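Local coordinates for protein succinate--CoA ligase subunit alpha (Campylobacter jejuni, PDB 6MEL) that is the alpha subunit of a succinate--CoA ligase, a two-domain protein whose N-terminal part belongs to the CoA-binding family with a Rossmann-like fold, at residues 8-16 with 64-73. Sequence-based numbering, arbitrary orientation.
Sequences NTKVIVQGF and TKADVSLIFV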
loop_
_atom_site.group_PDB
_atom_site.type_symbol
_atom_site.label_atom_id
_atom_site.label_comp_id
_atom_site.label_asym_id
_atom_site.label_seq_id
_atom_site.Cartn_x
_atom_site.Cartn_y
_atom_site.Cartn_z
ATOM N N ASN A 8 14.081 -19.253 23.875
ATOM C CA ASN A 8 13.167 -20.159 24.556
ATOM C C ASN A 8 11.726 -19.953 24.094
ATOM O O ASN A 8 10.908 -20.800 24.350
ATOM C CB ASN A 8 13.216 -19.991 26.081
ATOM C CG ASN A 8 14.601 -20.316 26.617
ATOM O OD1 ASN A 8 15.257 -21.252 26.150
ATOM N ND2 ASN A 8 15.099 -19.480 27.510
ATOM N N THR A 9 11.413 -18.820 23.453
ATOM C CA THR A 9 10.003 -18.576 23.070
ATOM C C THR A 9 9.487 -19.777 22.245
ATOM O O THR A 9 10.040 -20.098 21.228
ATOM C CB THR A 9 9.887 -17.294 22.239
ATOM O OG1 THR A 9 10.543 -16.226 22.928
ATOM C CG2 THR A 9 8.448 -16.949 21.925
ATOM N N LYS A 10 8.384 -20.384 22.649
ATOM C CA LYS A 10 7.761 -21.439 21.871
ATOM C C LYS A 10 6.902 -20.847 20.758
ATOM O O LYS A 10 6.040 -20.003 21.039
ATOM C CB LYS A 10 6.874 -22.285 22.774
ATOM C CG LYS A 10 7.626 -22.916 23.941
ATOM C CD LYS A 10 7.052 -24.240 24.387
ATOM C CE LYS A 10 6.768 -24.284 25.866
ATOM N NZ LYS A 10 5.568 -23.462 26.147
ATOM N N VAL A 11 7.096 -21.367 19.542
ATOM C CA VAL A 11 6.486 -20.835 18.348
ATOM C C VAL A 11 5.788 -21.957 17.589
ATOM O O VAL A 11 6.418 -22.968 17.331
ATOM C CB VAL A 11 7.553 -20.211 17.428
ATOM C CG1 VAL A 11 6.941 -19.742 16.105
ATOM C CG2 VAL A 11 8.321 -19.091 18.124
ATOM N N ILE A 12 4.543 -21.712 17.151
ATOM C CA ILE A 12 3.879 -22.527 16.168
ATOM C C ILE A 12 3.832 -21.770 14.849
ATOM O O ILE A 12 3.807 -20.521 14.817
ATOM C CB ILE A 12 2.470 -22.928 16.611
ATOM C CG1 ILE A 12 1.657 -21.711 17.030
ATOM C CG2 ILE A 12 2.536 -23.962 17.713
ATOM C CD1 ILE A 12 0.198 -22.024 17.239
ATOM N N VAL A 13 3.748 -22.532 13.764
ATOM C CA VAL A 13 3.704 -21.955 12.423
ATOM C C VAL A 13 2.329 -22.261 11.829
ATOM O O VAL A 13 1.941 -23.405 11.712
ATOM C CB VAL A 13 4.833 -22.535 11.559
ATOM C CG1 VAL A 13 4.807 -21.969 10.163
ATOM C CG2 VAL A 13 6.204 -22.353 12.206
ATOM N N GLN A 14 1.594 -21.218 11.436
ATOM C CA GLN A 14 0.355 -21.409 10.688
ATOM C C GLN A 14 0.745 -21.402 9.203
ATOM O O GLN A 14 1.501 -20.531 8.744
ATOM C CB GLN A 14 -0.690 -20.371 11.091
ATOM C CG GLN A 14 -1.210 -20.526 12.515
ATOM C CD GLN A 14 -2.022 -19.355 12.997
ATOM O OE1 GLN A 14 -1.608 -18.630 13.901
ATOM N NE2 GLN A 14 -3.195 -19.173 12.395
ATOM N N GLY A 15 0.271 -22.415 8.468
ATOM C CA GLY A 15 0.690 -22.649 7.080
ATOM C C GLY A 15 2.030 -23.389 7.010
ATOM O O GLY A 15 2.803 -23.228 6.070
ATOM N N PHE A 16 2.220 -24.317 7.946
ATOM C CA PHE A 16 3.490 -24.958 8.218
ATOM C C PHE A 16 3.977 -25.821 7.046
ATOM O O PHE A 16 5.157 -25.935 6.879
ATOM C CB PHE A 16 3.337 -25.817 9.470
ATOM C CG PHE A 16 4.576 -26.404 10.091
ATOM C CD1 PHE A 16 5.788 -25.751 10.073
ATOM C CD2 PHE A 16 4.486 -27.601 10.788
ATOM C CE1 PHE A 16 6.896 -26.281 10.716
ATOM C CE2 PHE A 16 5.589 -28.127 11.436
ATOM C CZ PHE A 16 6.795 -27.474 11.390
ATOM N N THR A 64 1.074 -28.004 22.917
ATOM C CA THR A 64 2.444 -27.448 23.018
ATOM C C THR A 64 2.546 -26.293 24.020
ATOM O O THR A 64 3.645 -25.929 24.408
ATOM C CB THR A 64 2.937 -26.944 21.658
ATOM O OG1 THR A 64 2.199 -25.762 21.265
ATOM C CG2 THR A 64 2.835 -28.060 20.642
ATOM N N LYS A 65 1.412 -25.682 24.386
ATOM C CA LYS A 65 1.396 -24.469 25.227
ATOM C C LYS A 65 2.163 -23.288 24.606
ATOM O O LYS A 65 2.470 -22.356 25.304
ATOM C CB LYS A 65 1.882 -24.830 26.632
ATOM C CG LYS A 65 0.972 -25.878 27.279
ATOM C CD LYS A 65 1.545 -26.543 28.508
ATOM C CE LYS A 65 0.699 -27.727 28.948
ATOM N NZ LYS A 65 0.784 -27.940 30.414
ATOM N N ALA A 66 2.407 -23.305 23.294
ATOM C CA ALA A 66 2.949 -22.128 22.540
ATOM C C ALA A 66 2.007 -20.925 22.689
ATOM O O ALA A 66 0.806 -21.111 22.706
ATOM C CB ALA A 66 3.080 -22.490 21.084
ATOM N N ASP A 67 2.558 -19.713 22.811
ATOM C CA ASP A 67 1.708 -18.530 22.784
ATOM C C ASP A 67 2.198 -17.514 21.759
ATOM O O ASP A 67 1.726 -16.368 21.752
ATOM C CB ASP A 67 1.471 -17.954 24.180
ATOM C CG ASP A 67 2.694 -17.432 24.890
ATOM O OD1 ASP A 67 3.773 -17.397 24.276
ATOM O OD2 ASP A 67 2.549 -17.109 26.074
ATOM N N VAL A 68 3.085 -17.951 20.864
ATOM C CA VAL A 68 3.534 -17.140 19.771
ATOM C C VAL A 68 3.310 -17.921 18.479
ATOM O O VAL A 68 3.632 -19.071 18.427
ATOM C CB VAL A 68 5.005 -16.725 19.953
ATOM C CG1 VAL A 68 5.462 -15.849 18.812
ATOM C CG2 VAL A 68 5.204 -16.020 21.293
ATOM N N SER A 69 2.742 -17.270 17.460
ATOM C CA SER A 69 2.520 -17.896 16.187
ATOM C C SER A 69 3.189 -17.094 15.072
ATOM O O SER A 69 3.189 -15.832 15.061
ATOM C CB SER A 69 1.043 -18.052 15.917
ATOM O OG SER A 69 0.846 -18.731 14.690
ATOM N N LEU A 70 3.682 -17.825 14.081
ATOM C CA LEU A 70 4.316 -17.268 12.877
ATOM C C LEU A 70 3.462 -17.706 11.680
ATOM O O LEU A 70 3.289 -18.932 11.427
ATOM C CB LEU A 70 5.747 -17.794 12.788
ATOM C CG LEU A 70 6.519 -17.475 11.502
ATOM C CD1 LEU A 70 6.634 -15.991 11.242
ATOM C CD2 LEU A 70 7.916 -18.054 11.602
ATOM N N ILE A 71 2.903 -16.725 10.967
ATOM C CA ILE A 71 1.823 -16.971 9.998
ATOM C C ILE A 71 2.301 -16.728 8.566
ATOM O O ILE A 71 2.669 -15.592 8.189
ATOM C CB ILE A 71 0.608 -16.104 10.340
ATOM C CG1 ILE A 71 0.127 -16.387 11.770
ATOM C CG2 ILE A 71 -0.477 -16.283 9.289
ATOM C CD1 ILE A 71 -1.130 -15.684 12.166
ATOM N N PHE A 72 2.241 -17.787 7.749
ATOM C CA PHE A 72 2.682 -17.790 6.345
ATOM C C PHE A 72 1.530 -18.066 5.373
ATOM O O PHE A 72 1.782 -18.183 4.175
ATOM C CB PHE A 72 3.721 -18.883 6.068
ATOM C CG PHE A 72 5.105 -18.561 6.579
ATOM C CD1 PHE A 72 5.912 -17.665 5.887
ATOM C CD2 PHE A 72 5.610 -19.165 7.725
ATOM C CE1 PHE A 72 7.195 -17.360 6.342
ATOM C CE2 PHE A 72 6.896 -18.858 8.182
ATOM C CZ PHE A 72 7.673 -17.950 7.500
ATOM N N VAL A 73 0.280 -18.098 5.857
ATOM C CA VAL A 73 -0.831 -18.516 5.025
ATOM C C VAL A 73 -1.071 -17.481 3.923
ATOM O O VAL A 73 -0.710 -16.313 4.046
ATOM C CB VAL A 73 -2.115 -18.735 5.830
ATOM C CG1 VAL A 73 -1.915 -19.756 6.941
ATOM C CG2 VAL A 73 -2.672 -17.389 6.341
HETATM O O HOH W 1 5.201 -19.160 23.436
#
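Ser69 turns its hydroxyl anti to its own backbone N (chi1 -177°), and Gln14 sets CG beside its backbone N (chi1 -68°) and runs on extended, bringing OE1 to meet OG on one face of two neighbouring parallel strands. Ser69 OG donates to Gln14 OE1 at 2.6 Å, in the amide plane and on a lone pair. NE2 of that amide is hydrogen-bonded to Ser81 O in helix 78-87, so both amide ends are held and its rotation is fixed; a glutamine, acceptor and donor in one flat group, suits this buried place between sheet and helix. Ile71 lies alongside, its CD1 3.5 Å from Gln14 OE1. On the same face Ile12 CG2 packs on the small Ala66 CB at 3.7 Å. The other face is apolar: Val13 CG1 comes to the edge of the Phe72 ring, in its plane, 3.8 Å from CD2, while Val11 CG1 touches Leu70 CB. Four backbone hydrogen bonds cross: Ile12 N to Val68 O, Leu70 N to Ile12 O (2.8 Å), Gln14 N to Leu70 O and Phe72 N to Gln14 O. Just before Val68, a water donates to Lys10 O and accepts from Asp67 N. Gly15, lacking a side chain, takes positive phi readily and fits close against Val73 CG1. Strand 10-14, flanked by 34-39 and 68-71, is an inner strand in the parallel core of a Rossmann-like CoA-binding domain.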